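Local structure of 3'-5' exonuclease crn-4 (Caenorhabditis elegans, 5DK5) at residues E40-A45 and V66-N71; F62-K67 and D96-Q101; S223-P228 and F246-P251. The protein digests RNA and DNA in the 3'-to-5' direction as a metal-dependent DEDDh-family exonuclease and takes part in the degradation of DNA during apoptosis. All coordinates share one frame; numbering follows the deposited sequence.

Interaction 1: residues E40-A45 and V66-N71; sequences EVIQFA and VKPVLN
The Glu40 carboxylate is gripped by three successive backbone N-H groups: Val69 N and Leu70 N reach OE2 from opposite faces of its plane, both on the syn side, at 2.8 Å and 3.0 Å. At its other oxygen, Asn71 N donates to OE1 (3.1 Å), again syn and 18° out of the plane, while a water that donates to OE1 accepts from Asn71 ND2. Glu40 CG is anti to the carbonyl carbon (chi1 -62°) and the chain beyond is extended, carrying the carboxylate to the loop. Together these bonds fix the rotation of the carboxylate and pin the loop after strand 55-65 of the RNase H-like exonuclease fold to the residue that precedes strand 41-50. Asn71 OD1 in turn accepts from Thr73 N of the second subunit.

A classic beta bulge interrupts strand 41-50, Ile42 and Gln43 both facing the magnesium ligand Glu27. At the bulge, Val66 N donates to Ile42 O (2.8 Å) from well above the carbonyl plane, 63° out of it.

Apolar contacts accompany these bonds: Val66 CG2 approaches Val41 CG1 at 4.1 Å, and Ile42 meets Pro68 obliquely, the CG2 methyl of Ile42 lying 3.9 Å from Pro68 CG.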
loop_
_atom_site.group_PDB
_atom_site.type_symbol
_atom_site.label_atom_id
_atom_site.label_comp_id
_atom_site.label_asym_id
_atom_site.label_seq_id
_atom_site.Cartn_x
_atom_site.Cartn_y
_atom_site.Cartn_z
ATOM N N GLU B 40 -3.206 2.735 -9.111
ATOM C CA GLU B 40 -2.577 2.062 -10.244
ATOM C C GLU B 40 -3.473 0.943 -10.756
ATOM O O GLU B 40 -4.046 0.197 -9.966
ATOM C CB GLU B 40 -1.222 1.482 -9.850
ATOM C CG GLU B 40 -0.203 2.502 -9.402
ATOM C CD GLU B 40 1.048 1.848 -8.856
ATOM O OE1 GLU B 40 1.028 1.412 -7.685
ATOM O OE2 GLU B 40 2.046 1.756 -9.602
ATOM N N VAL B 41 -3.578 0.821 -12.075
ATOM C CA VAL B 41 -4.353 -0.248 -12.693
ATOM C C VAL B 41 -3.778 -1.613 -12.327
ATOM O O VAL B 41 -2.570 -1.830 -12.435
ATOM C CB VAL B 41 -4.380 -0.105 -14.228
ATOM C CG1 VAL B 41 -5.120 -1.275 -14.874
ATOM C CG2 VAL B 41 -5.025 1.210 -14.628
ATOM N N ILE B 42 -4.646 -2.529 -11.901
ATOM C CA ILE B 42 -4.231 -3.890 -11.562
ATOM C C ILE B 42 -5.027 -4.938 -12.342
ATOM O O ILE B 42 -4.681 -6.119 -12.331
ATOM C CB ILE B 42 -4.369 -4.165 -10.050
ATOM C CG1 ILE B 42 -5.784 -3.842 -9.567
ATOM C CG2 ILE B 42 -3.341 -3.343 -9.276
ATOM C CD1 ILE B 42 -6.018 -4.176 -8.106
ATOM N N GLN B 43 -6.090 -4.508 -13.015
ATOM C CA GLN B 43 -6.788 -5.375 -13.957
ATOM C C GLN B 43 -7.341 -4.573 -15.133
ATOM O O GLN B 43 -7.869 -3.474 -14.962
ATOM C CB GLN B 43 -7.912 -6.148 -13.268
ATOM C CG GLN B 43 -8.531 -7.217 -14.160
ATOM C CD GLN B 43 -9.446 -8.162 -13.407
ATOM O OE1 GLN B 43 -9.780 -7.933 -12.244
ATOM N NE2 GLN B 43 -9.858 -9.235 -14.073
ATOM N N PHE B 44 -7.207 -5.151 -16.323
ATOM C CA PHE B 44 -7.546 -4.500 -17.582
ATOM C C PHE B 44 -8.500 -5.412 -18.354
ATOM O O PHE B 44 -8.069 -6.415 -18.923
ATOM C CB PHE B 44 -6.263 -4.225 -18.378
ATOM C CG PHE B 44 -6.413 -3.218 -19.488
ATOM C CD1 PHE B 44 -7.643 -2.950 -20.065
ATOM C CD2 PHE B 44 -5.299 -2.542 -19.962
ATOM C CE1 PHE B 44 -7.758 -2.026 -21.088
ATOM C CE2 PHE B 44 -5.409 -1.618 -20.983
ATOM C CZ PHE B 44 -6.637 -1.360 -21.547
ATOM N N ALA B 45 -9.785 -5.063 -18.373
ATOM C CA ALA B 45 -10.816 -5.939 -18.931
ATOM C C ALA B 45 -11.640 -5.258 -20.021
ATOM O O ALA B 45 -12.131 -4.143 -19.841
ATOM C CB ALA B 45 -11.733 -6.438 -17.824
ATOM N N VAL B 66 -2.424 -6.590 -13.920
ATOM C CA VAL B 66 -1.335 -5.627 -14.056
ATOM C C VAL B 66 -0.596 -5.485 -12.730
ATOM O O VAL B 66 -1.218 -5.363 -11.677
ATOM C CB VAL B 66 -1.854 -4.246 -14.507
ATOM C CG1 VAL B 66 -0.701 -3.262 -14.680
ATOM C CG2 VAL B 66 -2.633 -4.365 -15.800
ATOM N N LYS B 67 0.733 -5.505 -12.784
ATOM C CA LYS B 67 1.544 -5.348 -11.585
ATOM C C LYS B 67 1.779 -3.863 -11.283
ATOM O O LYS B 67 2.396 -3.165 -12.088
ATOM C CB LYS B 67 2.886 -6.066 -11.738
ATOM C CG LYS B 67 3.763 -5.989 -10.485
ATOM C CD LYS B 67 5.179 -6.465 -10.745
ATOM C CE LYS B 67 5.249 -7.971 -10.875
ATOM N NZ LYS B 67 6.632 -8.432 -11.179
ATOM N N PRO B 68 1.289 -3.374 -10.127
ATOM C CA PRO B 68 1.570 -1.990 -9.723
ATOM C C PRO B 68 2.995 -1.839 -9.193
ATOM O O PRO B 68 3.591 -2.843 -8.808
ATOM C CB PRO B 68 0.541 -1.734 -8.623
ATOM C CG PRO B 68 0.319 -3.069 -8.017
ATOM C CD PRO B 68 0.469 -4.077 -9.122
ATOM N N VAL B 69 3.525 -0.617 -9.170
ATOM C CA VAL B 69 4.915 -0.386 -8.765
ATOM C C VAL B 69 5.053 0.605 -7.608
ATOM O O VAL B 69 6.087 0.640 -6.944
ATOM C CB VAL B 69 5.762 0.129 -9.950
ATOM C CG1 VAL B 69 5.801 -0.909 -11.064
ATOM C CG2 VAL B 69 5.218 1.455 -10.470
ATOM N N LEU B 70 4.023 1.416 -7.375
ATOM C CA LEU B 70 4.041 2.370 -6.266
ATOM C C LEU B 70 3.589 1.703 -4.969
ATOM O O LEU B 70 4.197 1.894 -3.916
ATOM C CB LEU B 70 3.148 3.576 -6.565
ATOM C CG LEU B 70 3.491 4.397 -7.810
ATOM C CD1 LEU B 70 2.492 5.529 -7.973
ATOM C CD2 LEU B 70 4.906 4.943 -7.726
ATOM N N ASN B 71 2.511 0.931 -5.061
ATOM C CA ASN B 71 2.010 0.139 -3.944
ATOM C C ASN B 71 1.821 -1.297 -4.402
ATOM O O ASN B 71 0.828 -1.633 -5.048
ATOM C CB ASN B 71 0.703 0.715 -3.406
ATOM C CG ASN B 71 0.893 2.072 -2.758
ATOM O OD1 ASN B 71 1.405 2.174 -1.642
ATOM N ND2 ASN B 71 0.482 3.125 -3.455
HETATM O O HOH W 1 -0.880 2.361 -6.079
#

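Interaction 2: residues F62-K67 and D96-Q101; sequences FNKYVK and DVVYEQ
Val98 divides its two methyls between different parts of the strand. CG1, anti to the backbone N (chi1 173°), is wedged between Lys64 CB at 3.8 Å and the ring of Phe62. It meets that ring at the edge and in its plane, 4.0 Å from Phe62 CZ. CG2, anti to the carbonyl carbon, takes the other direction, lying 3.7 Å from Tyr65 O and 4.0 Å from Val66 CG2. The carbonyl of Val98 also touches the ring, Phe62 CZ standing 3.7 Å from Val98 O. One short branched residue therefore touches four residues of the strand and its continuation, Phe62, Lys64, Tyr65 and Val66, and does so without any hydrogen bond.

One turn further on, Gln101 reaches the same strand at the margin of the contact. Its backbone carbonyl lies 3.9 Å from Phe62 CE1, so the ring tip spans from Val98 to Gln101. The extended Gln101 side chain crosses that of Lys64 at about a right angle, its OE1 lying 3.8 Å from Lys64 CE. A bend at chi2 (83°) lays Lys64 CD over one face of the Phe62 ring, offset toward the rim, 3.6 Å above the plane.

Strand 62-65 and helix segment 96-101 run nearly antiparallel, 170° between their directions, with Val98 inserted between Phe62, Lys64 and Val66. Strand 55-65 is an outermost strand of the sheet within this chain, and helix 95-109 runs alongside it, on one face of the sheet. Phe62 meets Phe44 of the adjacent strand 41-50 edge-to-face and also contacts Phe102 and Trp105 further along the helix, while Val66 touches Phe95 near the helix start and Val98 itself reaches across to Phe44.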
loop_
_atom_site.group_PDB
_atom_site.type_symbol
_atom_site.label_atom_id
_atom_site.label_comp_id
_atom_site.label_asym_id
_atom_site.label_seq_id
_atom_site.Cartn_x
_atom_site.Cartn_y
_atom_site.Cartn_z
ATOM N N PHE B 62 -10.407 -8.909 -23.924
ATOM C CA PHE B 62 -9.068 -8.668 -23.414
ATOM C C PHE B 62 -9.154 -8.631 -21.895
ATOM O O PHE B 62 -9.931 -7.857 -21.344
ATOM C CB PHE B 62 -8.512 -7.354 -23.961
ATOM C CG PHE B 62 -7.101 -7.068 -23.544
ATOM C CD1 PHE B 62 -6.038 -7.543 -24.291
ATOM C CD2 PHE B 62 -6.837 -6.315 -22.412
ATOM C CE1 PHE B 62 -4.737 -7.280 -23.915
ATOM C CE2 PHE B 62 -5.537 -6.047 -22.031
ATOM C CZ PHE B 62 -4.486 -6.529 -22.785
ATOM N N ASN B 63 -8.371 -9.469 -21.223
ATOM C CA ASN B 63 -8.453 -9.584 -19.771
ATOM C C ASN B 63 -7.099 -9.923 -19.156
ATOM O O ASN B 63 -6.675 -11.078 -19.155
ATOM C CB ASN B 63 -9.489 -10.640 -19.382
ATOM C CG ASN B 63 -9.789 -10.646 -17.894
ATOM O OD1 ASN B 63 -9.363 -9.757 -17.156
ATOM N ND2 ASN B 63 -10.534 -11.649 -17.447
ATOM N N LYS B 64 -6.434 -8.899 -18.630
ATOM C CA LYS B 64 -5.096 -9.047 -18.073
ATOM C C LYS B 64 -4.998 -8.425 -16.690
ATOM O O LYS B 64 -5.617 -7.399 -16.411
ATOM C CB LYS B 64 -4.056 -8.404 -18.996
ATOM C CG LYS B 64 -3.297 -9.380 -19.887
ATOM C CD LYS B 64 -4.073 -9.732 -21.136
ATOM C CE LYS B 64 -3.152 -10.307 -22.200
ATOM N NZ LYS B 64 -2.448 -11.529 -21.729
ATOM N N TYR B 65 -4.220 -9.065 -15.825
ATOM C CA TYR B 65 -3.822 -8.466 -14.562
ATOM C C TYR B 65 -2.645 -7.538 -14.826
ATOM O O TYR B 65 -1.958 -7.680 -15.838
ATOM C CB TYR B 65 -3.449 -9.540 -13.539
ATOM C CG TYR B 65 -4.619 -10.388 -13.099
ATOM C CD1 TYR B 65 -5.669 -9.829 -12.385
ATOM C CD2 TYR B 65 -4.673 -11.745 -13.389
ATOM C CE1 TYR B 65 -6.742 -10.592 -11.976
ATOM C CE2 TYR B 65 -5.743 -12.520 -12.982
ATOM C CZ TYR B 65 -6.776 -11.936 -12.275
ATOM O OH TYR B 65 -7.849 -12.693 -11.863
ATOM N N VAL B 66 -2.424 -6.590 -13.920
ATOM C CA VAL B 66 -1.335 -5.627 -14.056
ATOM C C VAL B 66 -0.596 -5.485 -12.730
ATOM O O VAL B 66 -1.218 -5.363 -11.677
ATOM C CB VAL B 66 -1.854 -4.246 -14.507
ATOM C CG1 VAL B 66 -0.701 -3.262 -14.680
ATOM C CG2 VAL B 66 -2.633 -4.365 -15.800
ATOM N N LYS B 67 0.733 -5.505 -12.784
ATOM C CA LYS B 67 1.544 -5.348 -11.585
ATOM C C LYS B 67 1.779 -3.863 -11.283
ATOM O O LYS B 67 2.396 -3.165 -12.088
ATOM C CB LYS B 67 2.886 -6.066 -11.738
ATOM C CG LYS B 67 3.763 -5.989 -10.485
ATOM C CD LYS B 67 5.179 -6.465 -10.745
ATOM C CE LYS B 67 5.249 -7.971 -10.875
ATOM N NZ LYS B 67 6.632 -8.432 -11.179
ATOM N N ASP B 96 2.790 -0.755 -18.736
ATOM C CA ASP B 96 3.341 -0.411 -20.042
ATOM C C ASP B 96 3.343 -1.621 -20.974
ATOM O O ASP B 96 3.077 -1.492 -22.170
ATOM C CB ASP B 96 4.757 0.152 -19.900
ATOM C CG ASP B 96 5.677 -0.759 -19.112
ATOM O OD1 ASP B 96 5.229 -1.334 -18.097
ATOM O OD2 ASP B 96 6.853 -0.895 -19.510
ATOM N N VAL B 97 3.630 -2.794 -20.423
ATOM C CA VAL B 97 3.632 -4.024 -21.206
ATOM C C VAL B 97 2.208 -4.424 -21.582
ATOM O O VAL B 97 1.928 -4.748 -22.735
ATOM C CB VAL B 97 4.294 -5.177 -20.436
ATOM C CG1 VAL B 97 4.245 -6.475 -21.245
ATOM C CG2 VAL B 97 5.729 -4.820 -20.089
ATOM N N VAL B 98 1.313 -4.400 -20.601
ATOM C CA VAL B 98 -0.071 -4.795 -20.820
ATOM C C VAL B 98 -0.766 -3.843 -21.785
ATOM O O VAL B 98 -1.584 -4.265 -22.601
ATOM C CB VAL B 98 -0.851 -4.842 -19.497
ATOM C CG1 VAL B 98 -2.332 -5.098 -19.742
ATOM C CG2 VAL B 98 -0.273 -5.919 -18.591
ATOM N N TYR B 99 -0.442 -2.557 -21.687
ATOM C CA TYR B 99 -1.012 -1.568 -22.594
ATOM C C TYR B 99 -0.529 -1.806 -24.019
ATOM O O TYR B 99 -1.272 -1.603 -24.976
ATOM C CB TYR B 99 -0.657 -0.146 -22.157
ATOM C CG TYR B 99 -1.203 0.911 -23.092
ATOM C CD1 TYR B 99 -2.555 1.228 -23.100
ATOM C CD2 TYR B 99 -0.369 1.583 -23.977
ATOM C CE1 TYR B 99 -3.060 2.186 -23.962
ATOM C CE2 TYR B 99 -0.865 2.545 -24.838
ATOM C CZ TYR B 99 -2.210 2.842 -24.825
ATOM O OH TYR B 99 -2.705 3.798 -25.681
ATOM N N GLU B 100 0.722 -2.235 -24.154
ATOM C CA GLU B 100 1.276 -2.555 -25.463
ATOM C C GLU B 100 0.569 -3.772 -26.055
ATOM O O GLU B 100 0.297 -3.821 -27.255
ATOM C CB GLU B 100 2.782 -2.802 -25.356
ATOM C CG GLU B 100 3.444 -3.268 -26.642
ATOM C CD GLU B 100 3.239 -2.303 -27.797
ATOM O OE1 GLU B 100 3.132 -1.082 -27.549
ATOM O OE2 GLU B 100 3.185 -2.768 -28.954
ATOM N N GLN B 101 0.268 -4.751 -25.207
ATOM C CA GLN B 101 -0.468 -5.935 -25.636
ATOM C C GLN B 101 -1.893 -5.553 -26.029
ATOM O O GLN B 101 -2.482 -6.147 -26.932
ATOM C CB GLN B 101 -0.487 -6.987 -24.526
ATOM C CG GLN B 101 0.879 -7.596 -24.225
ATOM C CD GLN B 101 0.884 -8.451 -22.971
ATOM O OE1 GLN B 101 0.079 -8.253 -22.062
ATOM N NE2 GLN B 101 1.798 -9.412 -22.918
#

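Interaction 3: residues S223-P228 and F246-P251. With IPA (isopropyl alcohol), chain N.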
loop_
_atom_site.group_PDB
_atom_site.type_symbol
_atom_site.label_atom_id
_atom_site.label_comp_id
_atom_site.label_asym_id
_atom_site.label_seq_id
_atom_site.Cartn_x
_atom_site.Cartn_y
_atom_site.Cartn_z
ATOM N N SER B 223 -13.255 26.680 -18.743
ATOM C CA SER B 223 -13.365 27.985 -18.100
ATOM C C SER B 223 -13.624 27.872 -16.597
ATOM O O SER B 223 -13.261 28.764 -15.834
ATOM C CB SER B 223 -14.478 28.807 -18.752
ATOM O OG SER B 223 -14.556 30.097 -18.171
ATOM N N TRP B 224 -14.251 26.779 -16.176
ATOM C CA TRP B 224 -14.615 26.615 -14.771
ATOM C C TRP B 224 -13.422 26.224 -13.892
ATOM O O TRP B 224 -13.554 26.139 -12.670
ATOM C CB TRP B 224 -15.737 25.579 -14.624
ATOM C CG TRP B 224 -15.432 24.235 -15.210
ATOM C CD1 TRP B 224 -15.764 23.791 -16.456
ATOM C CD2 TRP B 224 -14.746 23.153 -14.570
ATOM N NE1 TRP B 224 -15.324 22.503 -16.634
ATOM C CE2 TRP B 224 -14.694 22.088 -15.491
ATOM C CE3 TRP B 224 -14.167 22.982 -13.309
ATOM C CZ2 TRP B 224 -14.088 20.870 -15.191
ATOM C CZ3 TRP B 224 -13.565 21.772 -13.014
ATOM C CH2 TRP B 224 -13.530 20.733 -13.951
ATOM N N ARG B 225 -12.265 25.990 -14.511
ATOM C CA ARG B 225 -11.032 25.731 -13.765
ATOM C C ARG B 225 -10.187 26.996 -13.625
ATOM O O ARG B 225 -9.123 26.973 -13.008
ATOM C CB ARG B 225 -10.202 24.636 -14.442
ATOM C CG ARG B 225 -10.790 23.242 -14.317
ATOM C CD ARG B 225 -9.725 22.165 -14.476
ATOM N NE ARG B 225 -8.989 22.276 -15.733
ATOM C CZ ARG B 225 -8.082 21.396 -16.149
ATOM N NH1 ARG B 225 -7.797 20.330 -15.415
ATOM N NH2 ARG B 225 -7.462 21.578 -17.305
ATOM N N ARG B 226 -10.663 28.097 -14.196
ATOM C CA ARG B 226 -9.901 29.342 -14.200
ATOM C C ARG B 226 -9.800 29.940 -12.801
ATOM O O ARG B 226 -8.781 30.540 -12.457
ATOM C CB ARG B 226 -10.528 30.353 -15.161
ATOM C CG ARG B 226 -10.448 29.925 -16.617
ATOM C CD ARG B 226 -10.996 30.978 -17.566
ATOM N NE ARG B 226 -10.082 32.112 -17.719
ATOM C CZ ARG B 226 -10.278 33.340 -17.237
ATOM N NH1 ARG B 226 -11.374 33.649 -16.554
ATOM N NH2 ARG B 226 -9.363 34.273 -17.449
ATOM N N GLN B 227 -10.849 29.774 -11.998
ATOM C CA GLN B 227 -10.823 30.246 -10.619
ATOM C C GLN B 227 -10.378 29.108 -9.697
ATOM O O GLN B 227 -10.786 27.963 -9.892
ATOM C CB GLN B 227 -12.191 30.787 -10.188
ATOM C CG GLN B 227 -13.337 29.777 -10.192
ATOM C CD GLN B 227 -14.517 30.244 -9.355
ATOM O OE1 GLN B 227 -14.408 30.394 -8.136
ATOM N NE2 GLN B 227 -15.649 30.484 -10.008
ATOM N N PRO B 228 -9.521 29.412 -8.702
ATOM C CA PRO B 228 -9.062 28.388 -7.754
ATOM C C PRO B 228 -10.192 27.632 -7.059
ATOM O O PRO B 228 -11.221 28.215 -6.722
ATOM C CB PRO B 228 -8.258 29.198 -6.733
ATOM C CG PRO B 228 -7.752 30.356 -7.500
ATOM C CD PRO B 228 -8.831 30.698 -8.486
ATOM N N PHE B 246 -9.216 16.002 -8.064
ATOM C CA PHE B 246 -8.799 15.268 -9.255
ATOM C C PHE B 246 -8.989 16.099 -10.524
ATOM O O PHE B 246 -8.159 16.062 -11.431
ATOM C CB PHE B 246 -9.589 13.961 -9.385
ATOM C CG PHE B 246 -9.446 13.031 -8.209
ATOM C CD1 PHE B 246 -8.339 13.091 -7.381
ATOM C CD2 PHE B 246 -10.427 12.089 -7.937
ATOM C CE1 PHE B 246 -8.212 12.233 -6.304
ATOM C CE2 PHE B 246 -10.305 11.229 -6.863
ATOM C CZ PHE B 246 -9.196 11.302 -6.046
ATOM N N GLU B 247 -10.087 16.848 -10.574
ATOM C CA GLU B 247 -10.440 17.625 -11.760
ATOM C C GLU B 247 -9.406 18.701 -12.070
ATOM O O GLU B 247 -9.134 18.993 -13.235
ATOM C CB GLU B 247 -11.816 18.271 -11.582
ATOM C CG GLU B 247 -12.988 17.312 -11.758
ATOM C CD GLU B 247 -14.314 17.906 -11.315
ATOM O OE1 GLU B 247 -14.324 19.051 -10.814
ATOM O OE2 GLU B 247 -15.349 17.226 -11.469
ATOM N N ARG B 248 -8.834 19.289 -11.026
ATOM C CA ARG B 248 -7.864 20.364 -11.191
ATOM C C ARG B 248 -6.463 19.811 -11.431
ATOM O O ARG B 248 -5.690 20.373 -12.206
ATOM C CB ARG B 248 -7.866 21.279 -9.964
ATOM C CG ARG B 248 -9.248 21.786 -9.559
ATOM C CD ARG B 248 -10.027 22.363 -10.736
ATOM N NE ARG B 248 -11.267 23.015 -10.309
ATOM C CZ ARG B 248 -11.385 24.305 -9.997
ATOM N NH1 ARG B 248 -10.337 25.119 -10.054
ATOM N NH2 ARG B 248 -12.563 24.786 -9.623
ATOM N N VAL B 249 -6.142 18.705 -10.767
ATOM C CA VAL B 249 -4.823 18.095 -10.889
ATOM C C VAL B 249 -4.614 17.494 -12.275
ATOM O O VAL B 249 -3.610 17.768 -12.931
ATOM C CB VAL B 249 -4.616 16.997 -9.825
ATOM C CG1 VAL B 249 -3.300 16.247 -10.061
ATOM C CG2 VAL B 249 -4.639 17.606 -8.435
ATOM N N LEU B 250 -5.561 16.671 -12.712
ATOM C CA LEU B 250 -5.448 16.012 -14.008
ATOM C C LEU B 250 -5.547 17.042 -15.133
ATOM O O LEU B 250 -6.404 17.926 -15.088
ATOM C CB LEU B 250 -6.527 14.944 -14.164
ATOM C CG LEU B 250 -6.456 13.793 -13.158
ATOM C CD1 LEU B 250 -7.701 12.931 -13.241
ATOM C CD2 LEU B 250 -5.209 12.947 -13.387
ATOM N N PRO B 251 -4.667 16.940 -16.146
ATOM C CA PRO B 251 -4.646 17.945 -17.221
ATOM C C PRO B 251 -5.908 17.978 -18.084
ATOM O O PRO B 251 -6.364 19.066 -18.432
ATOM C CB PRO B 251 -3.431 17.534 -18.065
ATOM C CG PRO B 251 -3.186 16.109 -17.732
ATOM C CD PRO B 251 -3.586 15.952 -16.304
HETATM C C1 IPA N . -5.851 27.722 -13.284
HETATM C C2 IPA N . -5.522 28.280 -11.915
HETATM C C3 IPA N . -6.391 27.620 -10.869
HETATM O O2 IPA N . -5.764 29.666 -11.899
HETATM O O HOH W 2 -7.607 24.732 -11.024
HETATM O O HOH W 3 -13.764 27.066 -8.067
#
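Arg225 and Arg248 exchange hydrogen bonds with each other's segments, each guanidinium donating to backbone carbonyls. Arg225 NH1 donates to Leu250 O (2.8 Å) and to Glu247 O (2.9 Å), both acceptors close to the guanidinium plane, and NH2 reaches Pro251 O at 3.0 Å. Its three acceptors belong to the last helical turn and the first two residues beyond it, where the helix C-terminal end would probably stabilise the cation. In return, Arg248 NH1 donates to Gln227 O (2.9 Å) near its guanidinium plane. One water accepts from Arg248 NH1 and donates weakly to Arg225 O, and another joins NH2 to Pro228 O. These bonds tie the loop after strand 216-219 to the C-terminal end of helix 239-249, with the Arg225 side chain about 6 Å from that of the zinc ligand Cys220.

Among the apolar and ring contacts, the two arginine chains slide past each other in opposite directions, CD to CD at 3.8 Å. Trp224 CG sits between the backbone N and the carbonyl carbon (chi1 56°), and the ring lies with one face over Arg225 CG and meets Glu247 CB at its edge.

A leucine in place of Arg225 would probably leave the carbonyls of Glu247, Leu250 and Pro251 without these donors and loosen the tie between loop and helix end.

An isopropanol molecule, probably from the crystallisation liquor, donates to Arg226 O.

Arg225 NH2 also bonds Gln286, and Arg225 and Trp224 touch Val253 of strand 253-256. Helix 239-249 meets helix 124-136 through Phe246 and Glu247, and helix 300-305 through Phe246 and Val249.

From the N terminus, interaction 1 closes first, joining the start of strand 41-50 to the loop that follows strand 55-65 and so fastening the open end of that antiparallel pair. Interaction 2 begins before interaction 1 has ended: the two share Val66 and Lys67, their loops overlap rather than nest, and Phe44 N probably donates to Lys64 O between them. It closes a longer loop that brings helix 95-109 onto the outer strand. Interaction 3 follows in series, about 26 Å from interaction 1 and 30 Å from interaction 2 between centres. It ties the loop after strand 216-219 to the C-terminal end of helix 239-249, near the zinc-bearing part of the chain.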